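Local coordinates for protein A52 (Vaccinia virus, PDB 2VVW) that suppresses innate immune signalling by binding host TRAF6 and IRAK2 through a Bcl-2-like scaffold, inhibiting NF-kappa-B activation and inducing cytokines such as IL-10 via p38, at residues A[7-12]-A[17-22]; A[27-32]-A[123-128]. All coordinates share one frame; numbering follows the deposited sequence. Where two conformers were deposited one is given.

Contact 1: A[7-12]-A[17-22]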
# COMPACT_ATOMS: atom_id res chain seq x y z
N PRO A 7 12.00 -6.18 2.93
CA PRO A 7 12.10 -4.85 3.54
C PRO A 7 11.03 -3.89 3.02
O PRO A 7 10.38 -4.15 2.00
CB PRO A 7 13.49 -4.37 3.11
CG PRO A 7 13.73 -5.08 1.82
CD PRO A 7 13.11 -6.44 2.00
N ASP A 8 10.85 -2.77 3.71
CA ASP A 8 10.03 -1.70 3.19
C ASP A 8 10.92 -0.84 2.30
O ASP A 8 12.08 -0.63 2.65
CB ASP A 8 9.48 -0.86 4.32
CG ASP A 8 8.51 0.16 3.82
OD1 ASP A 8 7.33 -0.22 3.58
OD2 ASP A 8 8.92 1.33 3.63
N TYR A 9 10.39 -0.35 1.18
CA TYR A 9 11.22 0.36 0.19
C TYR A 9 11.18 1.89 0.27
O TYR A 9 11.97 2.55 -0.37
CB TYR A 9 10.94 -0.17 -1.23
CG TYR A 9 11.39 -1.62 -1.36
CD1 TYR A 9 12.75 -1.95 -1.27
CD2 TYR A 9 10.48 -2.65 -1.52
CE1 TYR A 9 13.19 -3.27 -1.35
CE2 TYR A 9 10.90 -3.99 -1.60
CZ TYR A 9 12.26 -4.29 -1.52
OH TYR A 9 12.69 -5.60 -1.58
N LEU A 10 10.32 2.45 1.10
CA LEU A 10 10.16 3.91 1.15
C LEU A 10 11.48 4.64 1.41
O LEU A 10 11.83 5.58 0.69
CB LEU A 10 9.15 4.31 2.20
CG LEU A 10 8.78 5.80 2.30
CD1 LEU A 10 8.42 6.40 0.95
CD2 LEU A 10 7.64 5.94 3.29
N GLU A 11 12.21 4.18 2.42
CA GLU A 11 13.49 4.80 2.81
C GLU A 11 14.71 3.90 2.53
O GLU A 11 15.79 4.13 3.04
CB GLU A 11 13.42 5.20 4.28
CG GLU A 11 12.35 6.23 4.56
CD GLU A 11 12.16 6.52 6.05
OE1 GLU A 11 12.60 5.72 6.89
OE2 GLU A 11 11.56 7.56 6.37
N TYR A 12 14.53 2.90 1.67
CA TYR A 12 15.55 1.92 1.39
C TYR A 12 16.58 2.53 0.43
O TYR A 12 16.22 3.17 -0.55
CB TYR A 12 14.87 0.71 0.77
CG TYR A 12 15.65 -0.59 0.68
CD1 TYR A 12 15.76 -1.44 1.77
CD2 TYR A 12 16.18 -1.01 -0.53
CE1 TYR A 12 16.43 -2.67 1.67
CE2 TYR A 12 16.85 -2.24 -0.64
CZ TYR A 12 16.96 -3.06 0.46
OH TYR A 12 17.60 -4.26 0.33
N ASP A 17 20.05 -8.46 -4.82
CA ASP A 17 19.53 -9.56 -5.63
C ASP A 17 18.14 -10.00 -5.16
O ASP A 17 17.25 -10.23 -5.97
CB ASP A 17 20.48 -10.75 -5.65
CG ASP A 17 21.72 -10.51 -6.51
OD1 ASP A 17 21.73 -9.56 -7.33
OD2 ASP A 17 22.69 -11.29 -6.36
N ARG A 18 17.97 -10.09 -3.84
CA ARG A 18 16.73 -10.53 -3.21
C ARG A 18 15.58 -9.54 -3.33
O ARG A 18 14.44 -9.90 -3.07
CB ARG A 18 16.96 -10.82 -1.73
CG ARG A 18 17.28 -9.56 -0.89
CD ARG A 18 16.07 -8.91 -0.24
NE ARG A 18 16.44 -7.73 0.55
CZ ARG A 18 16.96 -7.77 1.77
NH1 ARG A 18 17.18 -8.94 2.37
NH2 ARG A 18 17.28 -6.64 2.40
N ASP A 19 15.88 -8.28 -3.63
CA ASP A 19 14.85 -7.26 -3.76
C ASP A 19 14.21 -7.37 -5.14
O ASP A 19 14.88 -7.15 -6.15
CB ASP A 19 15.44 -5.87 -3.60
CG ASP A 19 15.98 -5.61 -2.22
OD1 ASP A 19 15.26 -5.87 -1.24
OD2 ASP A 19 17.13 -5.12 -2.13
N GLU A 20 12.92 -7.69 -5.18
CA GLU A 20 12.21 -7.94 -6.45
C GLU A 20 11.74 -6.64 -7.09
O GLU A 20 11.08 -5.83 -6.45
CB GLU A 20 11.01 -8.85 -6.23
CG GLU A 20 11.38 -10.26 -5.79
CD GLU A 20 10.23 -10.99 -5.13
OE1 GLU A 20 9.33 -10.31 -4.57
OE2 GLU A 20 10.23 -12.24 -5.15
N MET A 21 12.07 -6.47 -8.37
CA MET A 21 11.73 -5.23 -9.08
C MET A 21 10.21 -4.92 -9.06
O MET A 21 9.81 -3.80 -8.81
CB MET A 21 12.29 -5.28 -10.52
CG MET A 21 12.48 -3.92 -11.16
SD MET A 21 13.69 -2.93 -10.25
CE MET A 21 12.76 -1.41 -10.00
N PHE A 22 9.36 -5.92 -9.25
CA PHE A 22 7.92 -5.63 -9.25
C PHE A 22 7.40 -5.17 -7.87
O PHE A 22 6.59 -4.24 -7.78
CB PHE A 22 7.08 -6.80 -9.76
CG PHE A 22 5.65 -6.40 -10.07
CD1 PHE A 22 5.35 -5.70 -11.23
CD2 PHE A 22 4.62 -6.67 -9.17
CE1 PHE A 22 4.05 -5.30 -11.50
CE2 PHE A 22 3.31 -6.28 -9.44
CZ PHE A 22 3.03 -5.59 -10.59
O HOH W 1 11.33 -7.72 -2.66
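Pro7 sits over Arg18 and against Asp19: its CD lies 3.7 Å above the Arg18 guanidinium plane, toward the rim of that face, and its CG is 3.5 Å from Asp19 OD1. Asp8 folds back instead, its OD2 accepting from Leu10 N in an Asx turn. Tyr9 sends its hydroxyl across to Asp19 OD1, a donated bond of 2.6 Å, with ring and carboxylate planes 86° apart. That oxygen also takes Arg18 NE at 2.8 Å in a salt bridge, and the two donors reach it from opposite faces of the carboxylate plane. A water joins in at 2.7 Å from Tyr9 OH, donating to it and accepting from Glu20 N. Because Glu20 is the N-cap of helix 21-35, this water ties the loop to the start of the first helix of this construct, which has a Bcl-2-like fold. Tyr9 to Tyr12 forms a type I beta turn, and both aromatic side chains point toward segment 17-22. Tyr12 CD2 lies at the edge of the Tyr9 ring, in its plane, and Tyr9 CE1 lies over a face of the Tyr12 ring. The Tyr12 hydroxyl gives its hydrogen to the syn lone pair of Asp19 OD2 at 2.6 Å; Leu16 N is a further donor to that oxygen. The same hydroxyl accepts from Arg18 NH2 at 3.2 Å with an N-H...O angle of 151°. Arg18 has its CG between the backbone N and the carbonyl carbon (chi1 67°) and its chain bends at chi2, which brings the guanidinium round so that its edge faces the Asp19 carboxylate and NE and NH2 serve the carboxylate and the phenol respectively.

Contact 2: A[27-32]-A[123-128]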
# COMPACT_ATOMS: atom_id res chain seq x y z
N GLU A 27 5.36 -0.81 -4.31
CA GLU A 27 5.48 0.07 -3.15
C GLU A 27 5.73 1.51 -3.57
O GLU A 27 5.23 2.43 -2.92
CB GLU A 27 6.59 -0.42 -2.20
CG GLU A 27 6.21 -1.72 -1.50
CD GLU A 27 6.94 -1.99 -0.20
OE1 GLU A 27 7.76 -1.15 0.27
OE2 GLU A 27 6.68 -3.08 0.36
N TYR A 28 6.50 1.71 -4.64
CA TYR A 28 6.73 3.05 -5.18
C TYR A 28 5.42 3.74 -5.59
O TYR A 28 5.12 4.87 -5.19
CB TYR A 28 7.66 2.96 -6.39
CG TYR A 28 7.92 4.28 -7.06
CD1 TYR A 28 8.72 5.25 -6.43
CD2 TYR A 28 7.37 4.58 -8.30
CE1 TYR A 28 8.96 6.46 -7.02
CE2 TYR A 28 7.61 5.80 -8.91
CZ TYR A 28 8.41 6.74 -8.26
OH TYR A 28 8.66 7.96 -8.85
N PHE A 29 4.62 3.05 -6.38
CA PHE A 29 3.33 3.60 -6.78
C PHE A 29 2.35 3.75 -5.62
O PHE A 29 1.61 4.74 -5.57
CB PHE A 29 2.74 2.82 -7.95
CG PHE A 29 3.52 3.00 -9.22
CD1 PHE A 29 3.70 4.25 -9.77
CD2 PHE A 29 4.09 1.92 -9.86
CE1 PHE A 29 4.42 4.41 -10.94
CE2 PHE A 29 4.82 2.09 -11.02
CZ PHE A 29 4.98 3.32 -11.55
N MET A 30 2.39 2.83 -4.67
CA MET A 30 1.54 2.93 -3.48
C MET A 30 1.92 4.17 -2.70
O MET A 30 1.07 4.99 -2.40
CB MET A 30 1.73 1.69 -2.60
CG MET A 30 1.05 1.72 -1.26
SD MET A 30 1.56 0.31 -0.27
CE MET A 30 3.23 0.80 0.25
N TYR A 31 3.20 4.33 -2.40
CA TYR A 31 3.62 5.43 -1.54
C TYR A 31 3.50 6.80 -2.23
O TYR A 31 3.08 7.79 -1.60
CB TYR A 31 5.05 5.21 -1.03
CG TYR A 31 5.17 4.24 0.13
CD1 TYR A 31 4.55 4.51 1.35
CD2 TYR A 31 5.94 3.06 0.02
CE1 TYR A 31 4.65 3.63 2.43
CE2 TYR A 31 6.06 2.18 1.13
CZ TYR A 31 5.40 2.46 2.31
OH TYR A 31 5.53 1.63 3.40
N ARG A 32 3.91 6.88 -3.50
CA ARG A 32 3.79 8.11 -4.25
C ARG A 32 2.31 8.44 -4.51
O ARG A 32 1.87 9.58 -4.33
CB ARG A 32 4.56 8.03 -5.56
CG ARG A 32 4.51 9.33 -6.36
CD ARG A 32 5.60 9.39 -7.42
NE ARG A 32 5.42 10.55 -8.29
CZ ARG A 32 6.35 11.06 -9.08
NH1 ARG A 32 7.55 10.53 -9.13
NH2 ARG A 32 6.08 12.13 -9.82
N LYS A 123 -3.66 1.65 -8.30
CA LYS A 123 -3.65 0.23 -8.73
C LYS A 123 -3.53 0.07 -10.25
O LYS A 123 -3.02 -0.95 -10.74
CB LYS A 123 -4.90 -0.46 -8.25
CG LYS A 123 -5.06 -0.55 -6.72
CD LYS A 123 -4.10 -1.53 -6.09
CE LYS A 123 -4.57 -1.94 -4.69
NZ LYS A 123 -5.96 -2.53 -4.63
N TYR A 124 -4.03 1.05 -11.00
CA TYR A 124 -3.95 0.98 -12.47
C TYR A 124 -2.51 1.12 -12.98
O TYR A 124 -2.21 0.64 -14.07
CB TYR A 124 -4.86 2.04 -13.11
CG TYR A 124 -6.30 1.65 -13.10
CD1 TYR A 124 -6.85 0.97 -14.17
CD2 TYR A 124 -7.10 1.90 -11.98
CE1 TYR A 124 -8.18 0.58 -14.16
CE2 TYR A 124 -8.44 1.51 -11.96
CZ TYR A 124 -8.97 0.85 -13.06
OH TYR A 124 -10.29 0.45 -13.06
N CYS A 125 -1.65 1.81 -12.23
CA CYS A 125 -0.22 1.83 -12.55
C CYS A 125 0.35 0.41 -12.62
O CYS A 125 1.13 0.11 -13.51
CB CYS A 125 0.56 2.65 -11.55
SG CYS A 125 -0.01 4.34 -11.42
N LEU A 126 -0.06 -0.45 -11.70
CA LEU A 126 0.44 -1.82 -11.68
C LEU A 126 -0.07 -2.58 -12.88
O LEU A 126 0.67 -3.37 -13.49
CB LEU A 126 0.05 -2.58 -10.40
CG LEU A 126 0.20 -1.85 -9.06
CD1 LEU A 126 -0.32 -2.71 -7.88
CD2 LEU A 126 1.63 -1.44 -8.87
N ARG A 127 -1.36 -2.38 -13.21
CA ARG A 127 -1.94 -3.05 -14.38
C ARG A 127 -1.16 -2.63 -15.63
O ARG A 127 -0.84 -3.44 -16.47
CB ARG A 127 -3.43 -2.73 -14.53
CG ARG A 127 -4.17 -3.61 -15.53
CD ARG A 127 -5.66 -3.25 -15.68
NE ARG A 127 -6.40 -3.21 -14.42
CZ ARG A 127 -7.73 -3.08 -14.34
NH1 ARG A 127 -8.47 -2.99 -15.44
NH2 ARG A 127 -8.33 -3.05 -13.15
N ALA A 128 -0.87 -1.34 -15.73
CA ALA A 128 -0.13 -0.81 -16.88
C ALA A 128 1.26 -1.45 -17.01
O ALA A 128 1.66 -1.86 -18.10
CB ALA A 128 -0.00 0.72 -16.77
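Beside the packing of Phe29 on Cys125, the side-chain hydrogen bond within segment 27-32 runs from Arg32 NH1 to Tyr28 OH at 2.8 Å, bent to an N-H...O angle of 136°. The same guanidinium group is anchored by salt bridges from NH2 to Asp52 and Asp111. Tyr28, thus tethered at its hydroxyl, puts CD2 3.9 Å above one face of the Phe29 ring, toward the rim. Cys125 covers the opposite face, so the phenylalanine ring is held between a neighbour on its own helix and a residue 96 positions further along the chain. The Cys125 CB to Phe29 centroid distance is 3.9 Å, only 15° off the ring normal, which meets the criteria for a CH-pi contact; the nearest ring atom, Phe29 CG, is 3.8 Å from Cys125 CB. The sulfur follows obliquely: Cys125 SG stands 4.5 Å from the Phe29 centroid, a sulfur-aromatic contact closest to CD1. With SG anti to the carbonyl carbon (chi1 -58°), the thiol also lies above the ring, while CB is more nearly over the face. Leu126 contributes a more distant touch, its CD2 being 4.3 Å from Phe29 CD2 in an oblique approach. The two backbones come close here, with the CA atoms of Phe29 and Cys125 7.0 Å apart, an approach consistent with the small size of the cysteine side chain. In the Bcl-2-like helical bundle this joins helix 21-35 to helix 123-132, and Phe29 also reaches Cys106 on helix 96-115. Since the side chains that meet across the two helices interact through carbon and sulfur against an aromatic face, the contact probably relies on dispersion and close fit more than on directional polar bonding.

Contacts 1 and 2 are in series along the chain, share helix 21-35, and have centres about 14 Å apart. Contact 1 secures the loop around the beginning of that helix, whereas contact 2 packs a later turn into the bundle, its centre about 7 Å from the centre of the chain. They meet directly: Asp8 OD1 is 2.6 Å from Tyr31 OH and Tyr9 N is 2.9 Å from Glu27 OE1, both probable hydrogen bonds, while Leu10 packs on Tyr31. The second subunit also draws on both, since its Lys123 forms salt bridges with Asp8 and Glu27, placing this junction at the dimer interface.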